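Long-range contacts in putative aldehyde dehydrogenase AldY (Bacillus subtilis, PDB 4DNG), which probably oxidises aldehydes to carboxylates with NAD+ and may contribute to protecting the cell against stress from ethanol and related compounds: residues A[144-149]-A[221-226]; A[165-170]-A[466-471]; A[367-372]-A[387-392]. One frame throughout, in Å; residues are numbered along the deposited sequence.

In the fold
Followed from the N terminus, the chain reaches strand 135-150, where interaction 1 opens, and then helix 156-169, where interaction 2 opens. Interaction 1 closes when the chain returns at 221-226, on the way into strand 226-231; interaction 2 stays open until 466-471, so the two loops cross. Interaction 3, 367-372 with 387-392, falls wholly within the long loop of interaction 2 and closes a short one of its own. Interactions 1 and 2, with centres 12 Å apart, touch and serve one sheet, that of the cofactor-binding domain. Interaction 3 lies about 30 Å from either, nearest atoms, in the other large sheet, on the far side of the chain's centre.

Interaction 1: A[144-149]-A[221-226]; sequences LGVISS and NPIPRL
Val146 and Ser148 receive a chain that arrives almost crosswise, 223-226 running at 95° to 144-148, yet two short backbone bonds join them. Arg225 N donates to Val146 O at 2.8 Å, and Leu226 O takes the N-H of Ser148, also at 2.8 Å and with the carbonyl aimed nearly straight at the nitrogen (C=O...N 176°). These bonds tie 224-226 to strand 135-150 just as strand 226-231 begins, a parallel neighbour in the sheet of the Rossmann-type domain. That strand leads to Gly231 and the residues after it, which probably bind NAD+, as in related enzymes.

The side chains divide between the two sides of this junction. On one, Leu144 CG, anti to the backbone N (chi1 -176°), meets Arg225 CB. Leu144 CD2 lies 3.8 Å from Leu226 CB, and the two leucine side chains cross at about a right angle. Ile147 instead lies beside Leu226 and points the same way, CG2 meeting CD2 at 4.0 Å, and Phe468 packs on both. On the other, Val146 CG2 meets Ile223 CG2 at 3.8 Å, while Pro224 CB rests on Ser148 CB at 3.7 Å, with Phe50 of helix 43-60 touching both these residues.

Gly145 adopts backbone angles at which a side-chain carbon would collide with the carbonyl oxygen of Leu144, and it would also come close to Arg225 CD. That CD methylene passes Leu144 O at 3.4 Å, and the guanidinium beyond it forms a salt bridge through NH2 with Asp429 of the second subunit. Ser148 OG bonds to Met218 O, and Lys248 NZ takes Asn221 O and Pro224 O. The backbone polar groups thus fix the strand entry, carbon contacts fill in around it, and the Arg225 guanidinium reaches across to the second subunit.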
loop_
_atom_site.group_PDB
_atom_site.type_symbol
_atom_site.label_atom_id
_atom_site.label_comp_id
_atom_site.label_asym_id
_atom_site.label_seq_id
_atom_site.Cartn_x
_atom_site.Cartn_y
_atom_site.Cartn_z
ATOM N N LEU A 144 0.029 3.510 13.904
ATOM C CA LEU A 144 -0.769 3.892 12.728
ATOM C C LEU A 144 -2.072 4.529 13.156
ATOM O O LEU A 144 -2.485 5.553 12.601
ATOM C CB LEU A 144 -1.058 2.675 11.868
ATOM C CG LEU A 144 -1.781 2.837 10.543
ATOM C CD1 LEU A 144 -1.209 3.942 9.656
ATOM C CD2 LEU A 144 -1.686 1.488 9.855
ATOM N N GLY A 145 -2.701 3.913 14.155
ATOM C CA GLY A 145 -3.987 4.359 14.689
ATOM C C GLY A 145 -4.918 3.177 14.926
ATOM O O GLY A 145 -4.604 2.263 15.707
ATOM N N VAL A 146 -6.054 3.177 14.249
ATOM C CA VAL A 146 -7.065 2.148 14.482
ATOM C C VAL A 146 -7.098 1.169 13.329
ATOM O O VAL A 146 -7.250 1.576 12.184
ATOM C CB VAL A 146 -8.465 2.753 14.661
ATOM C CG1 VAL A 146 -9.498 1.643 14.808
ATOM C CG2 VAL A 146 -8.478 3.699 15.857
ATOM N N ILE A 147 -6.978 -0.120 13.647
ATOM C CA ILE A 147 -6.873 -1.179 12.647
ATOM C C ILE A 147 -8.256 -1.824 12.513
ATOM O O ILE A 147 -8.878 -2.155 13.532
ATOM C CB ILE A 147 -5.867 -2.278 13.101
ATOM C CG1 ILE A 147 -4.506 -1.690 13.529
ATOM C CG2 ILE A 147 -5.705 -3.373 12.048
ATOM C CD1 ILE A 147 -3.775 -0.903 12.455
ATOM N N SER A 148 -8.726 -1.984 11.266
ATOM C CA SER A 148 -9.885 -2.806 10.952
ATOM C C SER A 148 -9.438 -4.191 10.493
ATOM O O SER A 148 -8.758 -4.349 9.463
ATOM C CB SER A 148 -10.767 -2.158 9.897
ATOM O OG SER A 148 -12.095 -2.658 9.984
ATOM N N SER A 149 -9.859 -5.194 11.252
ATOM C CA SER A 149 -9.367 -6.563 11.093
ATOM C C SER A 149 -10.518 -7.537 10.858
ATOM O O SER A 149 -11.479 -7.541 11.626
ATOM C CB SER A 149 -8.595 -6.941 12.347
ATOM O OG SER A 149 -8.277 -8.305 12.355
ATOM N N ASN A 221 -15.972 3.078 7.278
ATOM C CA ASN A 221 -15.835 3.962 8.391
ATOM C C ASN A 221 -14.558 4.760 8.150
ATOM O O ASN A 221 -13.510 4.172 7.826
ATOM C CB ASN A 221 -15.786 3.177 9.707
ATOM C CG ASN A 221 -15.921 4.077 10.921
ATOM O OD1 ASN A 221 -15.119 4.979 11.114
ATOM N ND2 ASN A 221 -16.934 3.841 11.733
ATOM N N PRO A 222 -14.652 6.103 8.240
ATOM C CA PRO A 222 -13.448 6.904 7.997
ATOM C C PRO A 222 -12.343 6.628 9.005
ATOM O O PRO A 222 -11.175 6.798 8.651
ATOM C CB PRO A 222 -13.925 8.370 8.094
ATOM C CG PRO A 222 -15.395 8.333 8.371
ATOM C CD PRO A 222 -15.886 6.912 8.242
ATOM N N ILE A 223 -12.689 6.182 10.223
ATOM C CA ILE A 223 -11.676 5.940 11.279
ATOM C C ILE A 223 -10.445 5.060 10.930
ATOM O O ILE A 223 -9.322 5.559 10.913
ATOM C CB ILE A 223 -12.269 5.404 12.599
ATOM C CG1 ILE A 223 -13.435 6.277 13.124
ATOM C CG2 ILE A 223 -11.151 5.261 13.638
ATOM C CD1 ILE A 223 -13.139 7.743 13.323
ATOM N N PRO A 224 -10.648 3.749 10.684
ATOM C CA PRO A 224 -9.472 2.879 10.692
ATOM C C PRO A 224 -8.502 3.212 9.591
ATOM O O PRO A 224 -8.940 3.554 8.486
ATOM C CB PRO A 224 -10.065 1.477 10.415
ATOM C CG PRO A 224 -11.340 1.728 9.705
ATOM C CD PRO A 224 -11.870 3.025 10.273
ATOM N N ARG A 225 -7.202 3.063 9.860
ATOM C CA ARG A 225 -6.179 3.413 8.865
ATOM C C ARG A 225 -5.568 2.226 8.120
ATOM O O ARG A 225 -4.836 2.409 7.147
ATOM C CB ARG A 225 -5.123 4.318 9.473
ATOM C CG ARG A 225 -5.493 5.779 9.352
ATOM C CD ARG A 225 -4.661 6.662 10.259
ATOM N NE ARG A 225 -5.460 7.809 10.707
ATOM C CZ ARG A 225 -5.108 9.086 10.581
ATOM N NH1 ARG A 225 -3.943 9.417 10.034
ATOM N NH2 ARG A 225 -5.920 10.040 11.024
ATOM N N LEU A 226 -5.907 1.013 8.561
ATOM C CA LEU A 226 -5.564 -0.211 7.833
ATOM C C LEU A 226 -6.717 -1.195 7.879
ATOM O O LEU A 226 -7.329 -1.386 8.942
ATOM C CB LEU A 226 -4.321 -0.851 8.417
ATOM C CG LEU A 226 -3.909 -2.245 7.958
ATOM C CD1 LEU A 226 -3.046 -2.200 6.729
ATOM C CD2 LEU A 226 -3.125 -2.896 9.069
#

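Interaction 2: A[165-170]-A[466-471]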
loop_
_atom_site.group_PDB
_atom_site.type_symbol
_atom_site.label_atom_id
_atom_site.label_comp_id
_atom_site.label_asym_id
_atom_site.label_seq_id
_atom_site.Cartn_x
_atom_site.Cartn_y
_atom_site.Cartn_z
ATOM N N ALA A 165 -2.020 -9.023 17.208
ATOM C CA ALA A 165 -0.842 -8.900 18.090
ATOM C C ALA A 165 0.173 -7.806 17.674
ATOM O O ALA A 165 0.600 -7.017 18.508
ATOM C CB ALA A 165 -0.172 -10.258 18.307
ATOM N N PRO A 166 0.557 -7.746 16.385
ATOM C CA PRO A 166 1.366 -6.587 15.967
ATOM C C PRO A 166 0.661 -5.239 16.176
ATOM O O PRO A 166 1.278 -4.279 16.641
ATOM C CB PRO A 166 1.599 -6.829 14.474
ATOM C CG PRO A 166 0.765 -8.019 14.103
ATOM C CD PRO A 166 0.534 -8.799 15.357
ATOM N N ALA A 167 -0.624 -5.172 15.851
ATOM C CA ALA A 167 -1.394 -3.956 16.060
ATOM C C ALA A 167 -1.230 -3.438 17.486
ATOM O O ALA A 167 -0.811 -2.297 17.710
ATOM C CB ALA A 167 -2.859 -4.207 15.773
ATOM N N ILE A 168 -1.572 -4.291 18.444
ATOM C CA ILE A 168 -1.487 -3.925 19.844
ATOM C C ILE A 168 -0.033 -3.675 20.300
ATOM O O ILE A 168 0.229 -2.747 21.061
ATOM C CB ILE A 168 -2.209 -4.968 20.722
ATOM C CG1 ILE A 168 -3.722 -4.809 20.533
ATOM C CG2 ILE A 168 -1.781 -4.842 22.185
ATOM C CD1 ILE A 168 -4.521 -6.026 20.943
ATOM N N ALA A 169 0.902 -4.478 19.807
ATOM C CA ALA A 169 2.314 -4.303 20.128
ATOM C C ALA A 169 2.813 -2.910 19.787
ATOM O O ALA A 169 3.654 -2.353 20.496
ATOM C CB ALA A 169 3.143 -5.331 19.385
ATOM N N LEU A 170 2.289 -2.347 18.701
ATOM C CA LEU A 170 2.823 -1.107 18.157
ATOM C C LEU A 170 1.902 0.077 18.424
ATOM O O LEU A 170 1.879 1.069 17.677
ATOM C CB LEU A 170 3.142 -1.293 16.667
ATOM C CG LEU A 170 4.231 -2.356 16.424
ATOM C CD1 LEU A 170 4.195 -2.900 15.010
ATOM C CD2 LEU A 170 5.610 -1.795 16.753
ATOM N N GLU A 466 6.690 -2.009 9.830
ATOM C CA GLU A 466 6.339 -0.963 8.859
ATOM C C GLU A 466 4.834 -0.948 8.575
ATOM O O GLU A 466 4.269 0.117 8.366
ATOM C CB GLU A 466 7.093 -1.119 7.524
ATOM C CG GLU A 466 8.595 -1.394 7.599
ATOM C CD GLU A 466 9.413 -0.258 8.212
ATOM O OE1 GLU A 466 9.060 0.933 8.041
ATOM O OE2 GLU A 466 10.435 -0.566 8.865
ATOM N N GLU A 467 4.193 -2.122 8.572
ATOM C CA GLU A 467 2.777 -2.232 8.188
ATOM C C GLU A 467 1.874 -1.604 9.227
ATOM O O GLU A 467 0.879 -0.976 8.884
ATOM C CB GLU A 467 2.354 -3.690 7.934
ATOM C CG GLU A 467 2.612 -4.229 6.526
ATOM C CD GLU A 467 2.144 -5.681 6.348
ATOM O OE1 GLU A 467 3.000 -6.597 6.323
ATOM O OE2 GLU A 467 0.918 -5.918 6.242
ATOM N N PHE A 468 2.249 -1.738 10.494
ATOM C CA PHE A 468 1.406 -1.293 11.608
ATOM C C PHE A 468 1.913 -0.019 12.260
ATOM O O PHE A 468 1.380 0.425 13.279
ATOM C CB PHE A 468 1.234 -2.424 12.638
ATOM C CG PHE A 468 0.426 -3.578 12.113
ATOM C CD1 PHE A 468 -0.960 -3.588 12.240
ATOM C CD2 PHE A 468 1.049 -4.637 11.455
ATOM C CE1 PHE A 468 -1.715 -4.641 11.739
ATOM C CE2 PHE A 468 0.303 -5.684 10.951
ATOM C CZ PHE A 468 -1.082 -5.687 11.090
ATOM N N THR A 469 2.938 0.585 11.669
ATOM C CA THR A 469 3.411 1.879 12.167
ATOM C C THR A 469 3.512 2.878 11.061
ATOM O O THR A 469 3.596 2.499 9.889
ATOM C CB THR A 469 4.785 1.793 12.857
ATOM O OG1 THR A 469 5.793 1.410 11.903
ATOM C CG2 THR A 469 4.735 0.803 14.025
ATOM N N VAL A 470 3.507 4.156 11.437
ATOM C CA VAL A 470 3.808 5.219 10.489
ATOM C C VAL A 470 5.203 5.834 10.706
ATOM O O VAL A 470 5.755 5.874 11.817
ATOM C CB VAL A 470 2.693 6.270 10.460
ATOM C CG1 VAL A 470 2.798 7.214 11.649
ATOM C CG2 VAL A 470 2.717 7.028 9.138
ATOM N N THR A 471 5.794 6.284 9.616
ATOM C CA THR A 471 7.081 6.954 9.676
ATOM C C THR A 471 6.813 8.449 9.749
ATOM O O THR A 471 6.197 9.018 8.842
ATOM C CB THR A 471 7.937 6.570 8.456
ATOM O OG1 THR A 471 8.657 5.371 8.759
ATOM C CG2 THR A 471 8.932 7.666 8.081
#
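Ala167 and Phe468 bring the two backbones nearest, CA to CA 5.9 Å, where helix 156-169 passes the point at which helix 462-468 gives way to strand 469-477. Helix 156-169 is the connection of a beta-alpha-beta crossover, joining the parallel strands 135-150 and 173-177 of the Rossmann-type sheet, and the contact packs it against the late segment that pairs antiparallel with strand 135-150.

No hydrogen bond links the two segments directly; the Phe468 ring does most of the joining. Its CG, anti to the carbonyl carbon (chi1 -68°), carries the ring toward helix 156-169. One face takes Pro166 CB in a CH-pi contact, 4.1 Å from the centroid and offset toward the rim. Ala167 N lies over the same face, also toward the rim, and Ala167 CB reaches CD1 at 4.1 Å. Leu170, just past the helix, crosses Phe468 at about a right angle and puts CD1 on Phe468 CB at 3.8 Å. An alanine in place of Phe468 would probably open a gap beside Pro166 and Ala167 and take from Leu226 the ring that packs against it.

Between the two backbones, Asn172 ND2 donates to both Ala167 O and Phe468 O, a polar tie beside the apolar contact. Thr469 turns OG1 back to Val465 O, and its methyl CG2 meets Leu170 CB at 3.7 Å.

Interaction 3: A[367-372]-A[387-392]; sequences VFVGAD and ATIIKA
Phe368 is bonded through both its N-H and its C=O to the residues that flank Thr388: its N donates to Ala387 O at 2.9 Å, and its O accepts from Ile389 N, also at 2.9 Å. Each donor is tilted a little over 20° from the carbonyl plane of its acceptor. A third bond, from Ala371 N to Ile389 O at 3.1 Å, lies in the carbonyl plane. It follows Gly370, whose positive phi (62°) turns the chain, and past it the register has slipped by one, with Ala371 rather than Gly370 nearest Ile390.

The pairing is parallel, the strand axes 16° apart, and belongs to a beta-alpha-beta unit in which the short helix 376-379 links strand 362-369 to strand 386-392. Strand 290-296 continues the sheet beyond 386-392.

On the face of Val367 and Ala387, Ile389 CG1 rests against two valine methyls, 4.0 Å from Val367 CG1 and 3.8 Å from Val369 CG1; Ile389 and Val369 lie side by side and point the same way. Helix 297-313 covers this side, with Phe307 on Val367 and Tyr300 on Val369 and Ile389. Tyr300 also takes Lys391 in a cation-pi contact.

On the face of Phe368 and Thr388, Ala371 CB meets Thr388 CG2 closely, at 3.4 Å, the methyl standing anti to the threonine N. Ile377 of the linking helix packs on both. The phenyl ring of Phe368 turns an edge to Ala387 O, and farther along Ile390 CG1 rests against Ala371 O at 3.3 Å.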
loop_
_atom_site.group_PDB
_atom_site.type_symbol
_atom_site.label_atom_id
_atom_site.label_comp_id
_atom_site.label_asym_id
_atom_site.label_seq_id
_atom_site.Cartn_x
_atom_site.Cartn_y
_atom_site.Cartn_z
ATOM N N VAL A 367 -8.436 -37.588 -5.421
ATOM C CA VAL A 367 -7.221 -37.260 -6.149
ATOM C C VAL A 367 -7.462 -37.412 -7.648
ATOM O O VAL A 367 -7.740 -38.512 -8.146
ATOM C CB VAL A 367 -5.985 -38.079 -5.677
ATOM C CG1 VAL A 367 -4.742 -37.670 -6.472
ATOM C CG2 VAL A 367 -5.735 -37.894 -4.171
ATOM N N PHE A 368 -7.384 -36.282 -8.347
ATOM C CA PHE A 368 -7.416 -36.242 -9.802
ATOM C C PHE A 368 -5.983 -36.255 -10.333
ATOM O O PHE A 368 -5.095 -35.608 -9.768
ATOM C CB PHE A 368 -8.146 -34.990 -10.282
ATOM C CG PHE A 368 -9.627 -35.029 -10.055
ATOM C CD1 PHE A 368 -10.458 -35.716 -10.933
ATOM C CD2 PHE A 368 -10.201 -34.370 -8.963
ATOM C CE1 PHE A 368 -11.835 -35.752 -10.729
ATOM C CE2 PHE A 368 -11.569 -34.405 -8.754
ATOM C CZ PHE A 368 -12.388 -35.099 -9.639
ATOM N N VAL A 369 -5.750 -37.006 -11.404
ATOM C CA VAL A 369 -4.404 -37.133 -11.951
ATOM C C VAL A 369 -4.386 -36.802 -13.430
ATOM O O VAL A 369 -5.421 -36.868 -14.101
ATOM C CB VAL A 369 -3.795 -38.539 -11.715
ATOM C CG1 VAL A 369 -3.507 -38.760 -10.238
ATOM C CG2 VAL A 369 -4.699 -39.638 -12.264
ATOM N N GLY A 370 -3.200 -36.444 -13.916
ATOM C CA GLY A 370 -2.963 -36.163 -15.327
ATOM C C GLY A 370 -3.774 -34.996 -15.840
ATOM O O GLY A 370 -4.185 -34.989 -17.002
ATOM N N ALA A 371 -4.015 -34.020 -14.963
ATOM C CA ALA A 371 -4.776 -32.829 -15.312
ATOM C C ALA A 371 -3.958 -31.784 -16.066
ATOM O O ALA A 371 -2.757 -31.641 -15.842
ATOM C CB ALA A 371 -5.355 -32.209 -14.055
ATOM N N ASP A 372 -4.629 -31.037 -16.941
ATOM C CA ASP A 372 -4.056 -29.830 -17.528
ATOM C C ASP A 372 -3.877 -28.759 -16.450
ATOM O O ASP A 372 -4.692 -28.650 -15.540
ATOM C CB ASP A 372 -4.979 -29.294 -18.615
ATOM C CG ASP A 372 -4.222 -28.758 -19.811
ATOM O OD1 ASP A 372 -3.887 -29.578 -20.694
ATOM O OD2 ASP A 372 -3.981 -27.525 -19.876
ATOM N N ALA A 387 -7.094 -33.072 -4.381
ATOM C CA ALA A 387 -5.752 -32.866 -4.923
ATOM C C ALA A 387 -5.785 -33.045 -6.432
ATOM O O ALA A 387 -6.580 -33.831 -6.951
ATOM C CB ALA A 387 -4.748 -33.830 -4.294
ATOM N N THR A 388 -4.931 -32.293 -7.122
ATOM C CA THR A 388 -4.827 -32.354 -8.574
ATOM C C THR A 388 -3.342 -32.466 -8.970
ATOM O O THR A 388 -2.514 -31.627 -8.595
ATOM C CB THR A 388 -5.497 -31.129 -9.242
ATOM O OG1 THR A 388 -6.834 -30.974 -8.749
ATOM C CG2 THR A 388 -5.543 -31.287 -10.750
ATOM N N ILE A 389 -3.015 -33.520 -9.710
ATOM C CA ILE A 389 -1.634 -33.782 -10.086
ATOM C C ILE A 389 -1.482 -33.501 -11.566
ATOM O O ILE A 389 -2.274 -33.980 -12.393
ATOM C CB ILE A 389 -1.204 -35.234 -9.805
ATOM C CG1 ILE A 389 -1.860 -35.791 -8.514
ATOM C CG2 ILE A 389 0.316 -35.352 -9.832
ATOM C CD1 ILE A 389 -1.109 -35.569 -7.212
ATOM N N ILE A 390 -0.458 -32.713 -11.877
ATOM C CA ILE A 390 -0.187 -32.264 -13.226
ATOM C C ILE A 390 1.190 -32.737 -13.699
ATOM O O ILE A 390 2.182 -32.623 -12.981
ATOM C CB ILE A 390 -0.282 -30.725 -13.314
ATOM C CG1 ILE A 390 -1.715 -30.289 -13.004
ATOM C CG2 ILE A 390 0.196 -30.209 -14.686
ATOM C CD1 ILE A 390 -1.818 -28.901 -12.415
ATOM N N LYS A 391 1.219 -33.260 -14.920
ATOM C CA LYS A 391 2.429 -33.727 -15.571
ATOM C C LYS A 391 3.215 -32.552 -16.162
ATOM O O LYS A 391 2.642 -31.693 -16.829
ATOM C CB LYS A 391 2.043 -34.714 -16.682
ATOM C CG LYS A 391 3.186 -35.499 -17.311
ATOM C CD LYS A 391 3.642 -36.628 -16.400
ATOM C CE LYS A 391 4.091 -37.862 -17.165
ATOM N NZ LYS A 391 2.938 -38.729 -17.540
ATOM N N ALA A 392 4.525 -32.530 -15.909
ATOM C CA ALA A 392 5.464 -31.606 -16.571
ATOM C C ALA A 392 6.534 -32.391 -17.351
ATOM O O ALA A 392 7.086 -33.381 -16.846
ATOM C CB ALA A 392 6.116 -30.670 -15.551
#